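Local coordinates for protein prefoldin beta subunit 1 (Thermococcus sp., PDB 2ZQM) that acts as a molecular chaperone that can stabilise a range of proteins, and seems to serve an ATP-independent, HSP70-like role in archaeal de novo protein folding, at residues E16-Q21 with E98-L103; K41-I46 with K70-L75; L34-A39 with E80-R85. All blocks are in the same frame, centred on the assembly; numbering follows the deposited sequence. Where two conformers were deposited one is given.

Interaction 1: residues E16-Q21 with E98-L103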
loop_
_atom_site.group_PDB
_atom_site.type_symbol
_atom_site.label_atom_id
_atom_site.label_comp_id
_atom_site.label_asym_id
_atom_site.label_seq_id
_atom_site.Cartn_x
_atom_site.Cartn_y
_atom_site.Cartn_z
ATOM N N GLU A 16 16.707 -21.690 9.253
ATOM C CA GLU A 16 15.520 -21.109 8.636
ATOM C C GLU A 16 15.183 -19.745 9.261
ATOM O O GLU A 16 14.715 -18.846 8.567
ATOM C CB GLU A 16 14.330 -22.061 8.793
ATOM C CG GLU A 16 13.014 -21.482 8.296
ATOM C CD GLU A 16 11.885 -22.496 8.336
ATOM O OE1 GLU A 16 11.879 -23.411 7.488
ATOM O OE2 GLU A 16 11.011 -22.383 9.222
ATOM N N SER A 17 15.402 -19.592 10.569
ATOM C CA SER A 17 15.129 -18.310 11.221
ATOM C C SER A 17 16.071 -17.245 10.659
ATOM O O SER A 17 15.658 -16.110 10.404
ATOM C CB SER A 17 15.314 -18.427 12.740
ATOM O OG SER A 17 14.363 -19.337 13.293
ATOM N N TYR A 18 17.337 -17.604 10.476
ATOM C CA TYR A 18 18.308 -16.671 9.913
ATOM C C TYR A 18 17.927 -16.303 8.480
ATOM O O TYR A 18 18.100 -15.163 8.053
ATOM C CB TYR A 18 19.708 -17.289 9.881
ATOM C CG TYR A 18 20.451 -17.304 11.208
ATOM C CD1 TYR A 18 20.369 -16.224 12.101
ATOM C CD2 TYR A 18 21.328 -18.347 11.514
ATOM C CE1 TYR A 18 21.157 -16.186 13.261
ATOM C CE2 TYR A 18 22.118 -18.316 12.663
ATOM C CZ TYR A 18 22.033 -17.240 13.529
ATOM O OH TYR A 18 22.843 -17.223 14.646
ATOM N N GLN A 19 17.436 -17.282 7.726
ATOM C CA GLN A 19 17.050 -17.023 6.339
ATOM C C GLN A 19 15.921 -16.017 6.283
ATOM O O GLN A 19 15.928 -15.130 5.437
ATOM C CB GLN A 19 16.639 -18.323 5.651
ATOM C CG GLN A 19 17.834 -19.205 5.278
ATOM C CD GLN A 19 17.425 -20.629 4.933
ATOM O OE1 GLN A 19 18.202 -21.394 4.353
ATOM N NE2 GLN A 19 16.207 -20.996 5.304
ATOM N N GLN A 20 14.949 -16.153 7.183
ATOM C CA GLN A 20 13.836 -15.219 7.213
ATOM C C GLN A 20 14.356 -13.840 7.638
ATOM O O GLN A 20 13.945 -12.818 7.090
ATOM C CB GLN A 20 12.757 -15.708 8.179
ATOM C CG GLN A 20 12.192 -17.089 7.818
ATOM C CD GLN A 20 11.291 -17.656 8.898
ATOM O OE1 GLN A 20 11.280 -17.173 10.027
ATOM N NE2 GLN A 20 10.542 -18.702 8.560
ATOM N N GLN A 21 15.264 -13.815 8.611
ATOM C CA GLN A 21 15.843 -12.562 9.080
ATOM C C GLN A 21 16.623 -11.881 7.942
ATOM O O GLN A 21 16.540 -10.666 7.765
ATOM C CB GLN A 21 16.752 -12.838 10.285
ATOM C CG GLN A 21 15.990 -13.143 11.584
ATOM C CD GLN A 21 16.862 -13.799 12.657
ATOM O OE1 GLN A 21 18.082 -13.664 12.641
ATOM N NE2 GLN A 21 16.231 -14.508 13.595
ATOM N N GLU A 98 27.374 -14.678 6.874
ATOM C CA GLU A 98 28.436 -15.438 7.516
ATOM C C GLU A 98 27.858 -16.436 8.510
ATOM O O GLU A 98 28.351 -17.557 8.628
ATOM C CB GLU A 98 29.420 -14.503 8.219
ATOM C CG GLU A 98 30.602 -15.210 8.898
ATOM C CD GLU A 98 31.401 -16.108 7.947
ATOM O OE1 GLU A 98 31.649 -15.697 6.792
ATOM O OE2 GLU A 98 31.790 -17.222 8.360
ATOM N N LYS A 99 26.824 -16.042 9.239
ATOM C CA LYS A 99 26.222 -16.979 10.188
ATOM C C LYS A 99 25.580 -18.138 9.436
ATOM O O LYS A 99 25.662 -19.291 9.875
ATOM C CB LYS A 99 25.170 -16.289 11.048
ATOM C CG LYS A 99 25.738 -15.238 11.985
ATOM C CD LYS A 99 24.610 -14.501 12.672
ATOM C CE LYS A 99 25.120 -13.564 13.736
ATOM N NZ LYS A 99 23.962 -12.915 14.407
ATOM N N LEU A 100 24.940 -17.833 8.305
ATOM C CA LEU A 100 24.301 -18.862 7.487
ATOM C C LEU A 100 25.352 -19.813 6.926
ATOM O O LEU A 100 25.133 -21.025 6.851
ATOM C CB LEU A 100 23.503 -18.220 6.344
ATOM C CG LEU A 100 22.177 -17.566 6.768
ATOM C CD1 LEU A 100 21.637 -16.674 5.646
ATOM C CD2 LEU A 100 21.182 -18.652 7.133
ATOM N N LYS A 101 26.499 -19.263 6.540
ATOM C CA LYS A 101 27.599 -20.064 5.999
ATOM C C LYS A 101 28.135 -21.005 7.079
ATOM O O LYS A 101 28.283 -22.210 6.869
ATOM C CB LYS A 101 28.725 -19.140 5.519
ATOM C CG LYS A 101 30.000 -19.855 5.085
ATOM C CD LYS A 101 31.054 -18.850 4.606
ATOM C CE LYS A 101 32.369 -19.536 4.240
ATOM N NZ LYS A 101 33.423 -18.584 3.766
ATOM N N GLU A 102 28.429 -20.443 8.242
ATOM C CA GLU A 102 28.952 -21.232 9.338
ATOM C C GLU A 102 27.965 -22.272 9.862
ATOM O O GLU A 102 28.351 -23.400 10.166
ATOM C CB GLU A 102 29.401 -20.309 10.462
ATOM C CG GLU A 102 30.652 -19.512 10.108
ATOM C CD GLU A 102 31.050 -18.541 11.197
ATOM O OE1 GLU A 102 30.640 -18.756 12.360
ATOM O OE2 GLU A 102 31.780 -17.569 10.893
ATOM N N LEU A 103 26.691 -21.918 9.964
ATOM C CA LEU A 103 25.724 -22.884 10.468
ATOM C C LEU A 103 25.475 -23.988 9.435
ATOM O O LEU A 103 25.270 -25.149 9.791
ATOM C CB LEU A 103 24.407 -22.186 10.841
ATOM C CG LEU A 103 23.324 -23.057 11.491
ATOM C CD1 LEU A 103 23.864 -23.790 12.715
ATOM C CD2 LEU A 103 22.147 -22.160 11.880
#
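The backbone bond from L103 N to K99 O is 2.8 Å long and links two residues one helical turn apart. Both meet the ring of Y18. K99 takes one face: its CB lies 4.3 Å from the ring centroid and 21° off the ring normal, shifted toward the rim. This is a CH-pi contact made by the aliphatic base of the lysine. K99 CG is anti to its own carbonyl carbon (chi1 -66°). The chain is extended beyond it and passes across the tyrosine nearly at a right angle. K99 CD comes to 3.8 Å from Y18 OH. L103 approaches at the ring edge instead, with CD2 3.9 Å from Y18 CD2.

L100 touches the base of the tyrosine. L100 CD2 lies only 3.4 Å from Y18 CB, a tight fit, and 3.9 Å from Q19 CG. No hydrogen bond joins the two segments. Beyond them, K99 NZ has a weak hydrogen bond to a glycerol, probably from the crystallisation liquor.

The helices run antiparallel at 159°, as in a two-stranded coiled coil. L100 is a knob in a hole formed by L15, Y18, Q19 and L22 of helix 6-47. L103 packs on M11 and L15. The contact lies toward the end of the helix pair that carries both chain termini, far along it from strands 55-59 and 62-66.

Interaction 2: residues K41-I46 with K70-L75; sequences KALDEI and KAVAEL
L75 makes two kinds of apolar contact with helix 6-47. The first is with backbone: L75 CD1 rests 3.7 Å from L43 CA and 3.9 Å from A42 C. CG lies anti to the carbonyl carbon of L75 (chi1 -88°), and the CD1 beyond it reaches the opposite helix surface. The second is with side chains: L75 CD2 is 4.1 Å from A42 CB, and L75 CD1 is 4.1 Å from I46 CG1. L75 is thus a knob in the hole lined by A39, A42, L43 and I46.

Branched side chains pack beside it. I46 CG2 and V72 CG2 are 3.7 Å apart, and the two residues lie alongside each other, pointing opposite ways. L43 is nearly perpendicular to V72, with L43 CD1 3.9 Å from V72 CG1. A71 CB lies more loosely against I46 CG2.

The charged groups lie outside this seam. E45 forms a salt bridge with K57 of the second subunit. L62 of that subunit packs on I46, A71 and L75.

No hydrogen bond crosses between the segments. The helices are held here by close-fitting aliphatic groups, and the same apolar patch serves the subunit interface.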
loop_
_atom_site.group_PDB
_atom_site.type_symbol
_atom_site.label_atom_id
_atom_site.label_comp_id
_atom_site.label_asym_id
_atom_site.label_seq_id
_atom_site.Cartn_x
_atom_site.Cartn_y
_atom_site.Cartn_z
ATOM N N LYS A 41 19.252 10.772 -8.472
ATOM C CA LYS A 41 18.686 11.195 -9.756
ATOM C C LYS A 41 18.162 12.631 -9.649
ATOM O O LYS A 41 18.360 13.457 -10.542
ATOM C CB LYS A 41 17.531 10.266 -10.157
ATOM C CG LYS A 41 17.952 8.888 -10.621
ATOM C CD LYS A 41 16.727 8.077 -11.022
ATOM C CE LYS A 41 17.115 6.759 -11.671
ATOM N NZ LYS A 41 15.902 5.981 -12.059
ATOM N N ALA A 42 17.480 12.925 -8.547
ATOM C CA ALA A 42 16.952 14.261 -8.316
ATOM C C ALA A 42 18.087 15.287 -8.189
ATOM O O ALA A 42 17.995 16.393 -8.713
ATOM C CB ALA A 42 16.097 14.263 -7.051
ATOM N N LEU A 43 19.153 14.927 -7.478
ATOM C CA LEU A 43 20.283 15.841 -7.304
ATOM C C LEU A 43 20.959 16.117 -8.641
ATOM O O LEU A 43 21.353 17.249 -8.942
ATOM C CB LEU A 43 21.315 15.243 -6.345
ATOM C CG LEU A 43 22.636 16.010 -6.223
ATOM C CD1 LEU A 43 22.376 17.420 -5.714
ATOM C CD2 LEU A 43 23.582 15.271 -5.288
ATOM N N ASP A 44 21.116 15.057 -9.421
ATOM C CA ASP A 44 21.743 15.144 -10.733
ATOM C C ASP A 44 20.963 16.174 -11.552
ATOM O O ASP A 44 21.543 17.091 -12.137
ATOM C CB ASP A 44 21.694 13.761 -11.401
ATOM C CG ASP A 44 22.820 13.537 -12.403
ATOM O OD1 ASP A 44 22.766 12.512 -13.126
ATOM O OD2 ASP A 44 23.755 14.368 -12.469
ATOM N N GLU A 45 19.639 16.030 -11.569
ATOM C CA GLU A 45 18.789 16.938 -12.316
ATOM C C GLU A 45 18.811 18.360 -11.804
ATOM O O GLU A 45 18.873 19.301 -12.593
ATOM C CB GLU A 45 17.349 16.414 -12.343
ATOM C CG GLU A 45 16.341 17.443 -12.846
ATOM C CD GLU A 45 15.156 16.820 -13.571
ATOM O OE1 GLU A 45 14.878 15.617 -13.362
ATOM O OE2 GLU A 45 14.498 17.546 -14.345
ATOM N N ILE A 46 18.773 18.543 -10.490
ATOM C CA ILE A 46 18.783 19.900 -9.963
ATOM C C ILE A 46 20.142 20.552 -10.221
ATOM O O ILE A 46 20.228 21.742 -10.506
ATOM C CB ILE A 46 18.462 19.924 -8.439
ATOM C CG1 ILE A 46 17.020 19.442 -8.212
ATOM C CG2 ILE A 46 18.679 21.333 -7.861
ATOM C CD1 ILE A 46 15.958 20.291 -8.891
ATOM N N LYS A 70 20.142 25.805 -2.139
ATOM C CA LYS A 70 19.537 25.211 -0.959
ATOM C C LYS A 70 18.967 23.821 -1.240
ATOM O O LYS A 70 19.077 22.908 -0.416
ATOM C CB LYS A 70 18.455 26.139 -0.422
ATOM C CG LYS A 70 19.021 27.446 0.091
ATOM C CD LYS A 70 17.916 28.450 0.396
ATOM C CE LYS A 70 18.494 29.765 0.894
ATOM N NZ LYS A 70 17.451 30.828 0.974
ATOM N N ALA A 71 18.356 23.647 -2.403
ATOM C CA ALA A 71 17.790 22.347 -2.743
ATOM C C ALA A 71 18.899 21.313 -2.919
ATOM O O ALA A 71 18.758 20.155 -2.516
ATOM C CB ALA A 71 16.970 22.463 -4.012
ATOM N N VAL A 72 19.994 21.735 -3.538
ATOM C CA VAL A 72 21.142 20.860 -3.760
ATOM C C VAL A 72 21.681 20.414 -2.395
ATOM O O VAL A 72 21.899 19.235 -2.167
ATOM C CB VAL A 72 22.244 21.612 -4.556
ATOM C CG1 VAL A 72 23.603 20.871 -4.475
ATOM C CG2 VAL A 72 21.812 21.727 -6.016
ATOM N N ALA A 73 21.846 21.360 -1.479
ATOM C CA ALA A 73 22.363 21.045 -0.151
ATOM C C ALA A 73 21.476 20.047 0.583
ATOM O O ALA A 73 21.967 19.079 1.150
ATOM C CB ALA A 73 22.502 22.320 0.671
ATOM N N GLU A 74 20.168 20.290 0.565
ATOM C CA GLU A 74 19.234 19.404 1.238
ATOM C C GLU A 74 19.237 18.009 0.612
ATOM O O GLU A 74 19.054 17.022 1.313
ATOM C CB GLU A 74 17.828 20.023 1.218
ATOM C CG GLU A 74 17.708 21.250 2.125
ATOM C CD GLU A 74 16.340 21.914 2.075
ATOM O OE1 GLU A 74 15.329 21.208 2.255
ATOM O OE2 GLU A 74 16.276 23.146 1.868
ATOM N N LEU A 75 19.456 17.926 -0.697
ATOM C CA LEU A 75 19.503 16.632 -1.372
ATOM C C LEU A 75 20.812 15.925 -1.014
ATOM O O LEU A 75 20.836 14.717 -0.828
ATOM C CB LEU A 75 19.397 16.800 -2.891
ATOM C CG LEU A 75 17.959 16.827 -3.413
ATOM C CD1 LEU A 75 17.946 17.365 -4.850
ATOM C CD2 LEU A 75 17.377 15.434 -3.341
#

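Interaction 3: residues L34-A39 with E80-R85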
loop_
_atom_site.group_PDB
_atom_site.type_symbol
_atom_site.label_atom_id
_atom_site.label_comp_id
_atom_site.label_asym_id
_atom_site.label_seq_id
_atom_site.Cartn_x
_atom_site.Cartn_y
_atom_site.Cartn_z
ATOM N N LEU A 34 16.580 2.068 -3.119
ATOM C CA LEU A 34 15.671 2.686 -4.079
ATOM C C LEU A 34 15.570 4.187 -3.800
ATOM O O LEU A 34 15.646 5.010 -4.715
ATOM C CB LEU A 34 14.296 2.039 -3.990
ATOM C CG LEU A 34 13.200 2.698 -4.827
ATOM C CD1 LEU A 34 13.668 2.868 -6.279
ATOM C CD2 LEU A 34 11.943 1.846 -4.753
ATOM N N GLU A 35 15.392 4.533 -2.530
ATOM C CA GLU A 35 15.308 5.921 -2.128
ATOM C C GLU A 35 16.601 6.643 -2.462
ATOM O O GLU A 35 16.587 7.807 -2.878
ATOM C CB GLU A 35 15.071 6.026 -0.624
ATOM C CG GLU A 35 13.670 5.702 -0.179
ATOM C CD GLU A 35 13.539 5.735 1.336
ATOM O OE1 GLU A 35 13.908 6.768 1.943
ATOM O OE2 GLU A 35 13.071 4.733 1.912
ATOM N N LEU A 36 17.721 5.954 -2.280
ATOM C CA LEU A 36 19.017 6.566 -2.554
ATOM C C LEU A 36 19.166 6.835 -4.055
ATOM O O LEU A 36 19.678 7.875 -4.468
ATOM C CB LEU A 36 20.141 5.659 -2.062
ATOM C CG LEU A 36 21.571 6.115 -2.342
ATOM C CD1 LEU A 36 21.805 7.481 -1.696
ATOM C CD2 LEU A 36 22.547 5.072 -1.800
ATOM N N THR A 37 18.699 5.897 -4.868
ATOM C CA THR A 37 18.793 6.057 -6.314
ATOM C C THR A 37 17.938 7.232 -6.759
ATOM O O THR A 37 18.364 8.037 -7.583
ATOM C CB THR A 37 18.339 4.777 -7.038
ATOM O OG1 THR A 37 19.217 3.703 -6.678
ATOM C CG2 THR A 37 18.381 4.974 -8.554
ATOM N N GLU A 38 16.732 7.334 -6.216
ATOM C CA GLU A 38 15.848 8.430 -6.569
ATOM C C GLU A 38 16.449 9.772 -6.146
ATOM O O GLU A 38 16.406 10.753 -6.902
ATOM C CB GLU A 38 14.489 8.236 -5.903
ATOM C CG GLU A 38 13.843 6.889 -6.213
ATOM C CD GLU A 38 12.600 6.616 -5.372
ATOM O OE1 GLU A 38 12.575 7.012 -4.179
ATOM O OE2 GLU A 38 11.652 5.987 -5.898
ATOM N N ALA A 39 17.018 9.826 -4.947
ATOM C CA ALA A 39 17.615 11.075 -4.468
ATOM C C ALA A 39 18.797 11.502 -5.338
ATOM O O ALA A 39 18.965 12.690 -5.635
ATOM C CB ALA A 39 18.057 10.928 -3.013
ATOM N N GLU A 80 23.538 11.658 1.910
ATOM C CA GLU A 80 24.521 11.337 2.945
ATOM C C GLU A 80 23.859 10.399 3.943
ATOM O O GLU A 80 24.395 9.339 4.273
ATOM C CB GLU A 80 24.981 12.625 3.640
ATOM C CG GLU A 80 25.690 12.392 4.992
ATOM C CD GLU A 80 25.864 13.665 5.794
ATOM O OE1 GLU A 80 25.529 14.756 5.274
ATOM O OE2 GLU A 80 26.346 13.574 6.950
ATOM N N THR A 81 22.671 10.785 4.404
ATOM C CA THR A 81 21.917 9.997 5.373
ATOM C C THR A 81 21.600 8.585 4.901
ATOM O O THR A 81 21.801 7.616 5.636
ATOM C CB THR A 81 20.590 10.697 5.742
ATOM O OG1 THR A 81 20.881 11.904 6.457
ATOM C CG2 THR A 81 19.719 9.791 6.616
ATOM N N LEU A 82 21.085 8.474 3.682
ATOM C CA LEU A 82 20.738 7.179 3.122
ATOM C C LEU A 82 21.957 6.280 2.955
ATOM O O LEU A 82 21.866 5.064 3.132
ATOM C CB LEU A 82 20.028 7.381 1.778
ATOM C CG LEU A 82 18.603 7.931 1.913
ATOM C CD1 LEU A 82 18.090 8.451 0.565
ATOM C CD2 LEU A 82 17.703 6.837 2.447
ATOM N N GLU A 83 23.098 6.858 2.599
ATOM C CA GLU A 83 24.295 6.041 2.450
ATOM C C GLU A 83 24.771 5.503 3.799
ATOM O O GLU A 83 25.264 4.380 3.881
ATOM C CB GLU A 83 25.396 6.837 1.745
ATOM C CG GLU A 83 24.998 7.115 0.281
ATOM C CD GLU A 83 26.069 7.783 -0.554
ATOM O OE1 GLU A 83 27.014 8.376 0.014
ATOM O OE2 GLU A 83 25.945 7.723 -1.798
ATOM N N VAL A 84 24.624 6.294 4.858
ATOM C CA VAL A 84 25.026 5.821 6.181
ATOM C C VAL A 84 24.106 4.647 6.546
ATOM O O VAL A 84 24.553 3.628 7.079
ATOM C CB VAL A 84 24.864 6.912 7.273
ATOM C CG1 VAL A 84 25.010 6.282 8.669
ATOM C CG2 VAL A 84 25.930 7.992 7.109
ATOM N N ARG A 85 22.817 4.795 6.251
ATOM C CA ARG A 85 21.849 3.754 6.568
ATOM C C ARG A 85 22.098 2.515 5.735
ATOM O O ARG A 85 22.009 1.402 6.230
ATOM C CB ARG A 85 20.425 4.256 6.328
ATOM C CG ARG A 85 19.974 5.332 7.305
ATOM C CD ARG A 85 18.543 5.736 7.020
ATOM N NE ARG A 85 17.659 4.575 7.084
ATOM C CZ ARG A 85 16.482 4.515 6.471
ATOM N NH1 ARG A 85 16.060 5.554 5.757
ATOM N NH2 ARG A 85 15.742 3.416 6.555
HETATM O O HOH W 1 13.345 2.992 4.397
#
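In L82, CG is anti to the carbonyl carbon (chi1 -72°), while in L36, CG is anti to the backbone N (chi1 177°). The two leucines run side by side with their ends pointing opposite ways, and L36 CD1 meets L82 CB at 3.9 Å. This is knobs-into-holes packing in the antiparallel coiled coil of prefoldin, whose helices run here at 154° to each other. Each leucine is a knob. L82 enters the hole formed by V32, E35, L36 and A39 of helix 6-47. L36 enters the one formed by I79, L82, E83 and L86 of helix 68-111, which helps to bury it. L82 CD1 rests on the backbone, 3.8 Å from L36 CA. L82 CD2 turns to E35 and lies 3.8 Å from E35 OE1, so the tip of the leucine also touches the carboxylate.

L36 does more than face L82. Both of its methyl carbons sit against E83, with L36 CD1 and L36 CD2 each 3.8 Å from E83 CG. The two side chains are nearly perpendicular, and the glutamate covers the leucine with its aliphatic part. E83 OE2 has a long, weak ion pair with K40.

The polar chemistry is at the other flank, where E35 and R85 face each other. E35 OE1 and R85 NH1 are 4.5 Å apart, too far for a salt bridge. Their opposite charges may still favour the pairing. R85 also touches V32, beside L82. No direct hydrogen bond joins the two segments. One water bridges the acid and the arginine: it donates to E35 OE2 at 3.0 Å and accepts from R85 NH2 at 3.3 Å.

Overall arrangement
All three contacts join helix 6-47 to helix 68-111, at three levels of one antiparallel coiled coil. Interaction 2 is nested in the chain loop closed by interaction 3, and interaction 3 in that closed by interaction 1. Interactions 2 and 3 are neighbours and touch, with centres about 12 Å apart. Interaction 1 is remote, its centre about 39 Å from that of interaction 2. It is a surface contact, built on a tyrosine met by a lysine chain and two leucines. Interaction 3 is buried, with leucines in the middle and a water-bridged charged pair at its flank. Interaction 2 is partly buried and purely aliphatic, and the second subunit packs on it alone among the three.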